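Local coordinates for protein lipid II:glycine glycyltransferase (Staphylococcus aureus, PDB 6SNR) that probably adds the first glycine of the pentaglycine peptidoglycan cross-bridge to membrane-bound lipid II, using glycyl-tRNA as donor, at residues E158-F163 against S169-A174; T150-N155 against T339-A344; T68-S73 against E95-E100. All coordinates share one frame; numbering follows the deposited sequence.

Interaction 1 of 3, residues E158-F163 against S169-A174; sequences ELLNSF and SKVRLA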
loop_
_atom_site.group_PDB
_atom_site.type_symbol
_atom_site.label_atom_id
_atom_site.label_comp_id
_atom_site.label_asym_id
_atom_site.label_seq_id
_atom_site.Cartn_x
_atom_site.Cartn_y
_atom_site.Cartn_z
ATOM N N GLU A 158 -19.085 4.509 5.286
ATOM C CA GLU A 158 -19.108 4.246 3.851
ATOM C C GLU A 158 -17.921 3.359 3.419
ATOM O O GLU A 158 -18.049 2.514 2.552
ATOM C CB GLU A 158 -18.999 5.549 3.062
ATOM C CG GLU A 158 -20.152 6.545 3.148
ATOM C CD GLU A 158 -19.812 7.838 2.371
ATOM O OE1 GLU A 158 -20.437 8.061 1.299
ATOM O OE2 GLU A 158 -18.890 8.613 2.779
ATOM N N LEU A 159 -16.782 3.605 4.041
ATOM C CA LEU A 159 -15.559 2.847 3.716
ATOM C C LEU A 159 -15.733 1.371 4.095
ATOM O O LEU A 159 -15.556 0.471 3.267
ATOM C CB LEU A 159 -14.358 3.458 4.416
ATOM C CG LEU A 159 -13.005 2.769 4.206
ATOM C CD1 LEU A 159 -12.634 2.674 2.719
ATOM C CD2 LEU A 159 -11.935 3.501 5.018
ATOM N N LEU A 160 -16.132 1.159 5.356
ATOM C CA LEU A 160 -16.435 -0.191 5.834
ATOM C C LEU A 160 -17.510 -0.874 4.967
ATOM O O LEU A 160 -17.383 -2.019 4.605
ATOM C CB LEU A 160 -16.829 -0.135 7.331
ATOM C CG LEU A 160 -17.101 -1.489 7.984
ATOM C CD1 LEU A 160 -15.939 -2.444 7.918
ATOM C CD2 LEU A 160 -17.503 -1.235 9.415
ATOM N N ASN A 161 -18.588 -0.146 4.646
ATOM C CA ASN A 161 -19.666 -0.662 3.779
ATOM C C ASN A 161 -19.214 -1.156 2.398
ATOM O O ASN A 161 -19.815 -2.086 1.798
ATOM C CB ASN A 161 -20.777 0.413 3.625
ATOM C CG ASN A 161 -21.554 0.691 4.913
ATOM O OD1 ASN A 161 -21.568 -0.115 5.848
ATOM N ND2 ASN A 161 -22.177 1.873 4.974
ATOM N N SER A 162 -18.094 -0.574 1.890
ATOM C CA SER A 162 -17.556 -0.950 0.582
ATOM C C SER A 162 -16.883 -2.308 0.553
ATOM O O SER A 162 -16.744 -2.899 -0.497
ATOM C CB SER A 162 -16.578 0.161 0.073
ATOM O OG SER A 162 -15.318 0.106 0.731
ATOM N N PHE A 163 -16.462 -2.847 1.709
ATOM C CA PHE A 163 -15.847 -4.161 1.732
ATOM C C PHE A 163 -16.844 -5.311 1.470
ATOM O O PHE A 163 -18.081 -5.129 1.635
ATOM C CB PHE A 163 -15.114 -4.413 3.059
ATOM C CG PHE A 163 -14.137 -3.323 3.479
ATOM C CD1 PHE A 163 -13.564 -2.411 2.574
ATOM C CD2 PHE A 163 -13.826 -3.189 4.818
ATOM C CE1 PHE A 163 -12.648 -1.455 3.041
ATOM C CE2 PHE A 163 -12.992 -2.246 5.286
ATOM C CZ PHE A 163 -12.357 -1.370 4.377
ATOM N N SER A 169 -17.619 -8.125 8.440
ATOM C CA SER A 169 -17.847 -8.723 9.740
ATOM C C SER A 169 -16.516 -8.941 10.486
ATOM O O SER A 169 -16.426 -8.701 11.697
ATOM C CB SER A 169 -18.627 -10.035 9.628
ATOM O OG SER A 169 -18.509 -10.744 10.846
ATOM N N LYS A 170 -15.478 -9.327 9.746
ATOM C CA LYS A 170 -14.166 -9.587 10.344
ATOM C C LYS A 170 -13.523 -8.283 10.806
ATOM O O LYS A 170 -12.871 -8.243 11.842
ATOM C CB LYS A 170 -13.202 -10.281 9.374
ATOM C CG LYS A 170 -13.560 -11.693 8.929
ATOM C CD LYS A 170 -13.111 -12.813 9.860
ATOM C CE LYS A 170 -13.027 -14.131 9.077
ATOM N NZ LYS A 170 -13.118 -15.361 9.910
ATOM N N VAL A 171 -13.687 -7.203 10.030
ATOM C CA VAL A 171 -13.181 -5.897 10.438
ATOM C C VAL A 171 -13.846 -5.414 11.741
ATOM O O VAL A 171 -13.173 -4.938 12.639
ATOM C CB VAL A 171 -13.302 -4.835 9.316
ATOM C CG1 VAL A 171 -12.949 -3.451 9.829
ATOM C CG2 VAL A 171 -12.415 -5.231 8.119
ATOM N N ARG A 172 -15.181 -5.548 11.834
ATOM C CA ARG A 172 -15.877 -5.124 13.042
ATOM C C ARG A 172 -15.369 -5.916 14.241
ATOM O O ARG A 172 -15.192 -5.349 15.299
ATOM C CB ARG A 172 -17.390 -5.292 12.874
ATOM C CG ARG A 172 -17.993 -4.316 11.868
ATOM C CD ARG A 172 -19.493 -4.081 12.102
ATOM N NE ARG A 172 -20.054 -3.330 10.985
ATOM C CZ ARG A 172 -20.452 -3.877 9.844
ATOM N NH1 ARG A 172 -20.457 -5.185 9.695
ATOM N NH2 ARG A 172 -20.934 -3.089 8.875
ATOM N N LEU A 173 -15.117 -7.212 14.067
ATOM C CA LEU A 173 -14.551 -8.027 15.151
ATOM C C LEU A 173 -13.160 -7.546 15.511
ATOM O O LEU A 173 -12.810 -7.384 16.663
ATOM C CB LEU A 173 -14.503 -9.493 14.781
ATOM C CG LEU A 173 -15.869 -10.173 14.725
ATOM C CD1 LEU A 173 -15.688 -11.590 14.205
ATOM C CD2 LEU A 173 -16.593 -10.144 16.072
ATOM N N ALA A 174 -12.365 -7.256 14.490
ATOM C CA ALA A 174 -11.022 -6.797 14.757
ATOM C C ALA A 174 -10.951 -5.511 15.584
ATOM O O ALA A 174 -10.081 -5.360 16.449
ATOM C CB ALA A 174 -10.287 -6.619 13.421
#
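Leu-160 and Val-171 carry an apolar contact between two helices that follow each other in the chain, 156-162 and 165-177. The pair belongs to the FemABX fold and packs beside helix 332-347. The segment axes make an angle of 131° and approach to 10.7 Å, so side chains bridge the gap. No hydrogen bond crosses it. The Leu-160 and Val-171 side chains run alongside one another, pointing opposite ways, with Leu-160 CD1 meeting Val-171 CG1 at 3.7 Å. The other Leu-160 methyl, CD2, lies 3.7 Å from Arg-172 NE. Arg-172 is extended from CG to NE, which brings its guanidinium over Leu-160, with the leucine branch on one face. Asn-161 OD1 sits near the edge of the same group, but at 4.3 Å from Arg-172 NH2 it makes no bond. The amide of Asn-161 is held by Asp-157 instead. Val-171 CG2 lies 4.1 Å from Phe-163 CD2, the two side chains meeting roughly at right angles. Trp-377 meets the Phe-163 ring edge-to-face and also touches Val-171. Near the end of the first helix, Ser-162 OG gives a 2.6 Å hydrogen bond to Leu-159 O, in the carbonyl plane on a lone pair.

Interaction 2 of 3, residues T150-N155 against T339-A344; sequences TPIDKN and TMMKYA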
loop_
_atom_site.group_PDB
_atom_site.type_symbol
_atom_site.label_atom_id
_atom_site.label_comp_id
_atom_site.label_asym_id
_atom_site.label_seq_id
_atom_site.Cartn_x
_atom_site.Cartn_y
_atom_site.Cartn_z
ATOM N N THR A 150 -8.730 0.642 -3.669
ATOM C CA THR A 150 -9.878 1.042 -2.826
ATOM C C THR A 150 -10.065 2.554 -2.827
ATOM O O THR A 150 -9.179 3.291 -2.449
ATOM C CB THR A 150 -9.695 0.578 -1.363
ATOM O OG1 THR A 150 -9.447 -0.840 -1.314
ATOM C CG2 THR A 150 -10.927 0.960 -0.508
ATOM N N PRO A 151 -11.261 3.041 -3.228
ATOM C CA PRO A 151 -11.578 4.453 -3.038
ATOM C C PRO A 151 -11.726 4.724 -1.545
ATOM O O PRO A 151 -12.500 3.998 -0.826
ATOM C CB PRO A 151 -12.919 4.636 -3.763
ATOM C CG PRO A 151 -13.110 3.428 -4.575
ATOM C CD PRO A 151 -12.346 2.317 -3.905
ATOM N N ILE A 152 -10.992 5.723 -1.056
ATOM C CA ILE A 152 -10.991 6.050 0.378
ATOM C C ILE A 152 -11.452 7.477 0.734
ATOM O O ILE A 152 -11.283 7.927 1.877
ATOM C CB ILE A 152 -9.629 5.765 1.042
ATOM C CG1 ILE A 152 -8.465 6.422 0.269
ATOM C CG2 ILE A 152 -9.393 4.262 1.102
ATOM C CD1 ILE A 152 -7.240 6.595 1.133
ATOM N N ASP A 153 -12.006 8.175 -0.243
ATOM C CA ASP A 153 -12.563 9.506 -0.006
ATOM C C ASP A 153 -14.003 9.335 0.455
ATOM O O ASP A 153 -14.976 9.757 -0.191
ATOM C CB ASP A 153 -12.474 10.400 -1.252
ATOM C CG ASP A 153 -13.158 9.829 -2.458
ATOM O OD1 ASP A 153 -13.247 8.584 -2.650
ATOM O OD2 ASP A 153 -13.604 10.669 -3.276
ATOM N N LYS A 154 -14.090 8.678 1.601
ATOM C CA LYS A 154 -15.352 8.200 2.186
ATOM C C LYS A 154 -15.273 8.341 3.676
ATOM O O LYS A 154 -14.195 8.317 4.250
ATOM C CB LYS A 154 -15.511 6.710 1.844
ATOM C CG LYS A 154 -15.878 6.488 0.415
ATOM C CD LYS A 154 -16.060 5.029 0.106
ATOM C CE LYS A 154 -16.615 4.896 -1.271
ATOM N NZ LYS A 154 -16.637 3.491 -1.693
ATOM N N ASN A 155 -16.434 8.462 4.334
ATOM C CA ASN A 155 -16.455 8.383 5.789
ATOM C C ASN A 155 -16.229 6.953 6.281
ATOM O O ASN A 155 -16.222 6.002 5.488
ATOM C CB ASN A 155 -17.708 9.050 6.419
ATOM C CG ASN A 155 -19.006 8.301 6.149
ATOM O OD1 ASN A 155 -19.052 7.080 6.107
ATOM N ND2 ASN A 155 -20.098 9.067 5.961
ATOM N N THR A 339 -7.384 0.693 9.635
ATOM C CA THR A 339 -6.686 1.819 10.274
ATOM C C THR A 339 -5.826 2.595 9.242
ATOM O O THR A 339 -5.847 3.833 9.233
ATOM C CB THR A 339 -5.838 1.359 11.463
ATOM O OG1 THR A 339 -6.702 0.716 12.426
ATOM C CG2 THR A 339 -5.218 2.529 12.106
ATOM N N MET A 340 -5.135 1.846 8.386
ATOM C CA MET A 340 -4.212 2.461 7.411
ATOM C C MET A 340 -4.989 3.210 6.348
ATOM O O MET A 340 -4.570 4.302 5.918
ATOM C CB MET A 340 -3.247 1.432 6.778
ATOM C CG MET A 340 -2.175 0.966 7.759
ATOM S SD MET A 340 -0.912 -0.070 7.021
ATOM C CE MET A 340 -1.885 -1.399 6.397
ATOM N N MET A 341 -6.140 2.685 5.956
ATOM C CA MET A 341 -6.980 3.376 4.993
ATOM C C MET A 341 -7.454 4.681 5.575
ATOM O O MET A 341 -7.435 5.713 4.908
ATOM C CB MET A 341 -8.146 2.529 4.568
ATOM C CG MET A 341 -7.790 1.350 3.683
ATOM S SD MET A 341 -9.293 0.362 3.408
ATOM C CE MET A 341 -8.652 -0.990 2.423
ATOM N N LYS A 342 -7.899 4.660 6.836
ATOM C CA LYS A 342 -8.349 5.891 7.478
ATOM C C LYS A 342 -7.213 6.916 7.616
ATOM O O LYS A 342 -7.447 8.092 7.330
ATOM C CB LYS A 342 -9.029 5.595 8.837
ATOM C CG LYS A 342 -10.369 4.878 8.673
ATOM C CD LYS A 342 -11.029 4.665 10.047
ATOM C CE LYS A 342 -10.053 4.077 11.065
ATOM N NZ LYS A 342 -10.677 3.775 12.393
ATOM N N TYR A 343 -6.008 6.472 8.002
ATOM C CA TYR A 343 -4.841 7.328 8.123
ATOM C C TYR A 343 -4.527 7.941 6.761
ATOM O O TYR A 343 -4.239 9.136 6.656
ATOM C CB TYR A 343 -3.596 6.547 8.602
ATOM C CG TYR A 343 -2.357 7.404 8.665
ATOM C CD1 TYR A 343 -1.542 7.584 7.569
ATOM C CD2 TYR A 343 -2.024 8.081 9.824
ATOM C CE1 TYR A 343 -0.437 8.399 7.630
ATOM C CE2 TYR A 343 -0.920 8.897 9.897
ATOM C CZ TYR A 343 -0.096 9.027 8.800
ATOM O OH TYR A 343 1.014 9.841 8.836
ATOM N N ALA A 344 -4.586 7.121 5.739
ATOM C CA ALA A 344 -4.255 7.575 4.390
ATOM C C ALA A 344 -5.247 8.675 3.969
ATOM O O ALA A 344 -4.850 9.728 3.443
ATOM C CB ALA A 344 -4.274 6.408 3.393
#
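Ile-152 and Met-341 pack a strand end against a helix in the sheet-and-helix layer of a FemABX domain, whose family belongs to the acetyltransferase clan. Strand 146-151 ends just before Ile-152, and helix 332-347 lies over it. Apolar contacts do most of the work. Ile-152 uses both branches. Ile-152 CG2 faces Met-341 CB at 4.1 Å, while Ile-152 CD1 meets Ala-344 CB at 3.7 Å. CG1 is flanked by the main chain on both sides (chi1 52°), and CD1 is roughly anti to CA; together these torsions put CD1 on the helix. Ile-152 CD1 also lies 3.9 Å from Met-341 O. Met-341 is extended beyond CG (chi2 175°, chi3 -178°) and crosses Thr-150 at about a right angle. Met-341 CE lies 3.8 Å from Thr-150 OG1. All four touching residues are buried, and Phe-311 of strand 302-312 touches Ala-344.

No hydrogen bond joins the two segments. The backbones of Thr-150 and Ile-152 bond to Tyr-352 and Thr-350, linking this segment to the neighbouring strand 351-356 and the residue just before it. Lys-154 O is bonded to Arg-345, just past the helix segment. The hydroxyl of Thr-150 has its partner elsewhere: OG1 is hydrogen-bonded to Trp-377 O.

Interaction 3 of 3, residues T68-S73 against E95-E100; sequences TLCYIS and EIAKAE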
loop_
_atom_site.group_PDB
_atom_site.type_symbol
_atom_site.label_atom_id
_atom_site.label_comp_id
_atom_site.label_asym_id
_atom_site.label_seq_id
_atom_site.Cartn_x
_atom_site.Cartn_y
_atom_site.Cartn_z
ATOM N N THR A 68 23.172 1.099 -21.628
ATOM C CA THR A 68 22.275 1.188 -20.491
ATOM C C THR A 68 20.841 0.944 -20.950
ATOM O O THR A 68 20.525 1.031 -22.139
ATOM C CB THR A 68 22.329 2.594 -19.826
ATOM O OG1 THR A 68 22.040 3.595 -20.795
ATOM C CG2 THR A 68 23.662 2.862 -19.163
ATOM N N LEU A 69 19.955 0.679 -19.998
ATOM C CA LEU A 69 18.520 0.887 -20.153
ATOM C C LEU A 69 18.134 2.244 -19.554
ATOM O O LEU A 69 18.627 2.554 -18.480
ATOM C CB LEU A 69 17.704 -0.196 -19.421
ATOM C CG LEU A 69 16.142 -0.018 -19.479
ATOM C CD1 LEU A 69 15.547 -0.005 -20.878
ATOM C CD2 LEU A 69 15.417 -1.035 -18.588
ATOM N N CYS A 70 17.331 3.011 -20.272
ATOM C CA CYS A 70 16.637 4.201 -19.746
ATOM C C CYS A 70 15.234 3.791 -19.350
ATOM O O CYS A 70 14.390 3.492 -20.204
ATOM C CB CYS A 70 16.584 5.330 -20.786
ATOM S SG CYS A 70 15.734 6.820 -20.213
ATOM N N TYR A 71 14.942 3.788 -18.042
ATOM C CA TYR A 71 13.627 3.376 -17.588
ATOM C C TYR A 71 12.946 4.533 -16.856
ATOM O O TYR A 71 13.463 4.998 -15.816
ATOM C CB TYR A 71 13.757 2.149 -16.698
ATOM C CG TYR A 71 12.461 1.603 -16.112
ATOM C CD1 TYR A 71 11.247 1.685 -16.793
ATOM C CD2 TYR A 71 12.465 1.090 -14.812
ATOM C CE1 TYR A 71 10.052 1.231 -16.220
ATOM C CE2 TYR A 71 11.277 0.625 -14.231
ATOM C CZ TYR A 71 10.095 0.679 -14.953
ATOM O OH TYR A 71 8.917 0.248 -14.330
ATOM N N ILE A 72 11.848 4.979 -17.414
ATOM C CA ILE A 72 11.024 6.085 -16.877
ATOM C C ILE A 72 9.876 5.428 -16.134
ATOM O O ILE A 72 8.773 5.283 -16.665
ATOM C CB ILE A 72 10.529 7.068 -17.950
ATOM C CG1 ILE A 72 11.711 7.551 -18.828
ATOM C CG2 ILE A 72 9.787 8.258 -17.316
ATOM C CD1 ILE A 72 11.391 8.594 -19.865
ATOM N N SER A 73 10.156 5.024 -14.897
ATOM C CA SER A 73 9.223 4.105 -14.143
ATOM C C SER A 73 7.979 4.869 -13.692
ATOM O O SER A 73 8.039 5.824 -12.878
ATOM C CB SER A 73 9.939 3.477 -12.925
ATOM O OG SER A 73 10.546 4.456 -12.047
ATOM N N GLU A 95 17.651 12.938 -26.082
ATOM C CA GLU A 95 18.966 13.598 -25.922
ATOM C C GLU A 95 19.811 12.980 -24.783
ATOM O O GLU A 95 21.007 12.647 -24.900
ATOM C CB GLU A 95 18.785 15.094 -25.645
ATOM C CG GLU A 95 18.144 15.933 -26.715
ATOM C CD GLU A 95 18.379 17.436 -26.534
ATOM O OE1 GLU A 95 19.155 17.844 -25.633
ATOM O OE2 GLU A 95 17.778 18.203 -27.318
ATOM N N ILE A 96 19.185 12.837 -23.611
ATOM C CA ILE A 96 19.886 12.311 -22.467
ATOM C C ILE A 96 20.255 10.835 -22.694
ATOM O O ILE A 96 21.359 10.391 -22.437
ATOM C CB ILE A 96 19.011 12.485 -21.215
ATOM C CG1 ILE A 96 18.797 13.949 -20.916
ATOM C CG2 ILE A 96 19.625 11.787 -20.016
ATOM C CD1 ILE A 96 17.839 14.209 -19.773
ATOM N N ALA A 97 19.273 10.042 -23.139
ATOM C CA ALA A 97 19.455 8.608 -23.280
ATOM C C ALA A 97 20.541 8.246 -24.303
ATOM O O ALA A 97 21.265 7.325 -24.090
ATOM C CB ALA A 97 18.120 7.950 -23.635
ATOM N N LYS A 98 20.635 8.993 -25.388
ATOM C CA LYS A 98 21.666 8.711 -26.391
ATOM C C LYS A 98 23.042 8.974 -25.783
ATOM O O LYS A 98 23.985 8.204 -25.981
ATOM C CB LYS A 98 21.418 9.537 -27.647
ATOM C CG LYS A 98 20.248 9.041 -28.464
ATOM C CD LYS A 98 19.899 10.064 -29.539
ATOM C CE LYS A 98 18.847 9.564 -30.499
ATOM N NZ LYS A 98 19.340 8.529 -31.444
ATOM N N ALA A 99 23.147 10.052 -25.004
ATOM C CA ALA A 99 24.392 10.359 -24.300
ATOM C C ALA A 99 24.782 9.319 -23.262
ATOM O O ALA A 99 25.959 9.167 -22.965
ATOM C CB ALA A 99 24.305 11.744 -23.680
ATOM N N GLU A 100 23.789 8.565 -22.719
ATOM C CA GLU A 100 24.033 7.477 -21.811
ATOM C C GLU A 100 24.149 6.071 -22.470
ATOM O O GLU A 100 24.246 5.076 -21.766
ATOM C CB GLU A 100 22.961 7.420 -20.710
ATOM C CG GLU A 100 22.892 8.711 -19.919
ATOM C CD GLU A 100 24.186 9.026 -19.223
ATOM O OE1 GLU A 100 24.850 8.130 -18.671
ATOM O OE2 GLU A 100 24.488 10.240 -19.223
#
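Thr-68 and Glu-100 meet within a beta-alpha-beta unit, where helix 83-99 packs on strand 68-78 and leads into the parallel strand 102-107. The threonine conformation sets the one hydrogen bond across the contact. With chi1 at 56°, Thr-68 OG1 sits over its own main chain, N to one side and C to the other, and gives a 2.8 Å bond to Glu-100 O. The hydroxyl comes from above the carbonyl plane, 56° out of it, and so does not use a lone pair. Thr-68 CG2 lies 3.5 Å from Glu-100 O. The threonine thus holds the carbonyl at the point where the chain leaves the helix. Backbone bonds of Thr-68 to Lys-101 and Tyr-103 join it to the chain that follows.

The Glu-100 side chain is bent at chi2 (-61°), and its OE1 is hydrogen-bonded to Tyr-39 OH. Glu-100 CB lies 3.9 Å from Thr-68 OG1. Phe-59 of strand 50-61 touches Thr-68, Cys-70 and Glu-100 alike.

Further along the strand, Cys-70 and Ala-97 make a small apolar contact. The cysteine sulfur also takes part, with Cys-70 SG 4.3 Å from Ala-97 CB. The cysteine methylene faces the alanine methyl, with Cys-70 CB 4.2 Å from Ala-97 CB.

Overall arrangement
Interaction 3 comes first along the chain. It closes a short loop within the first sheet, tying strand 68-78 to helix 83-99, which packs on it. The chain then enters the second sheet with strand 146-151, and segment 150-155 opens interaction 2. Interaction 1 closes soon after, joining helices 156-162 and 165-177. It is nested inside the long loop that interaction 2 completes when helix 332-347 returns. Interactions 1 and 2 touch, with Phe-163 CZ 3.7 Å from Met-341 SD, and together link strand 146-151 to three helices. Interaction 3 stands apart, its centre about 46 Å from that of interaction 1 and about 37 Å from that of interaction 2.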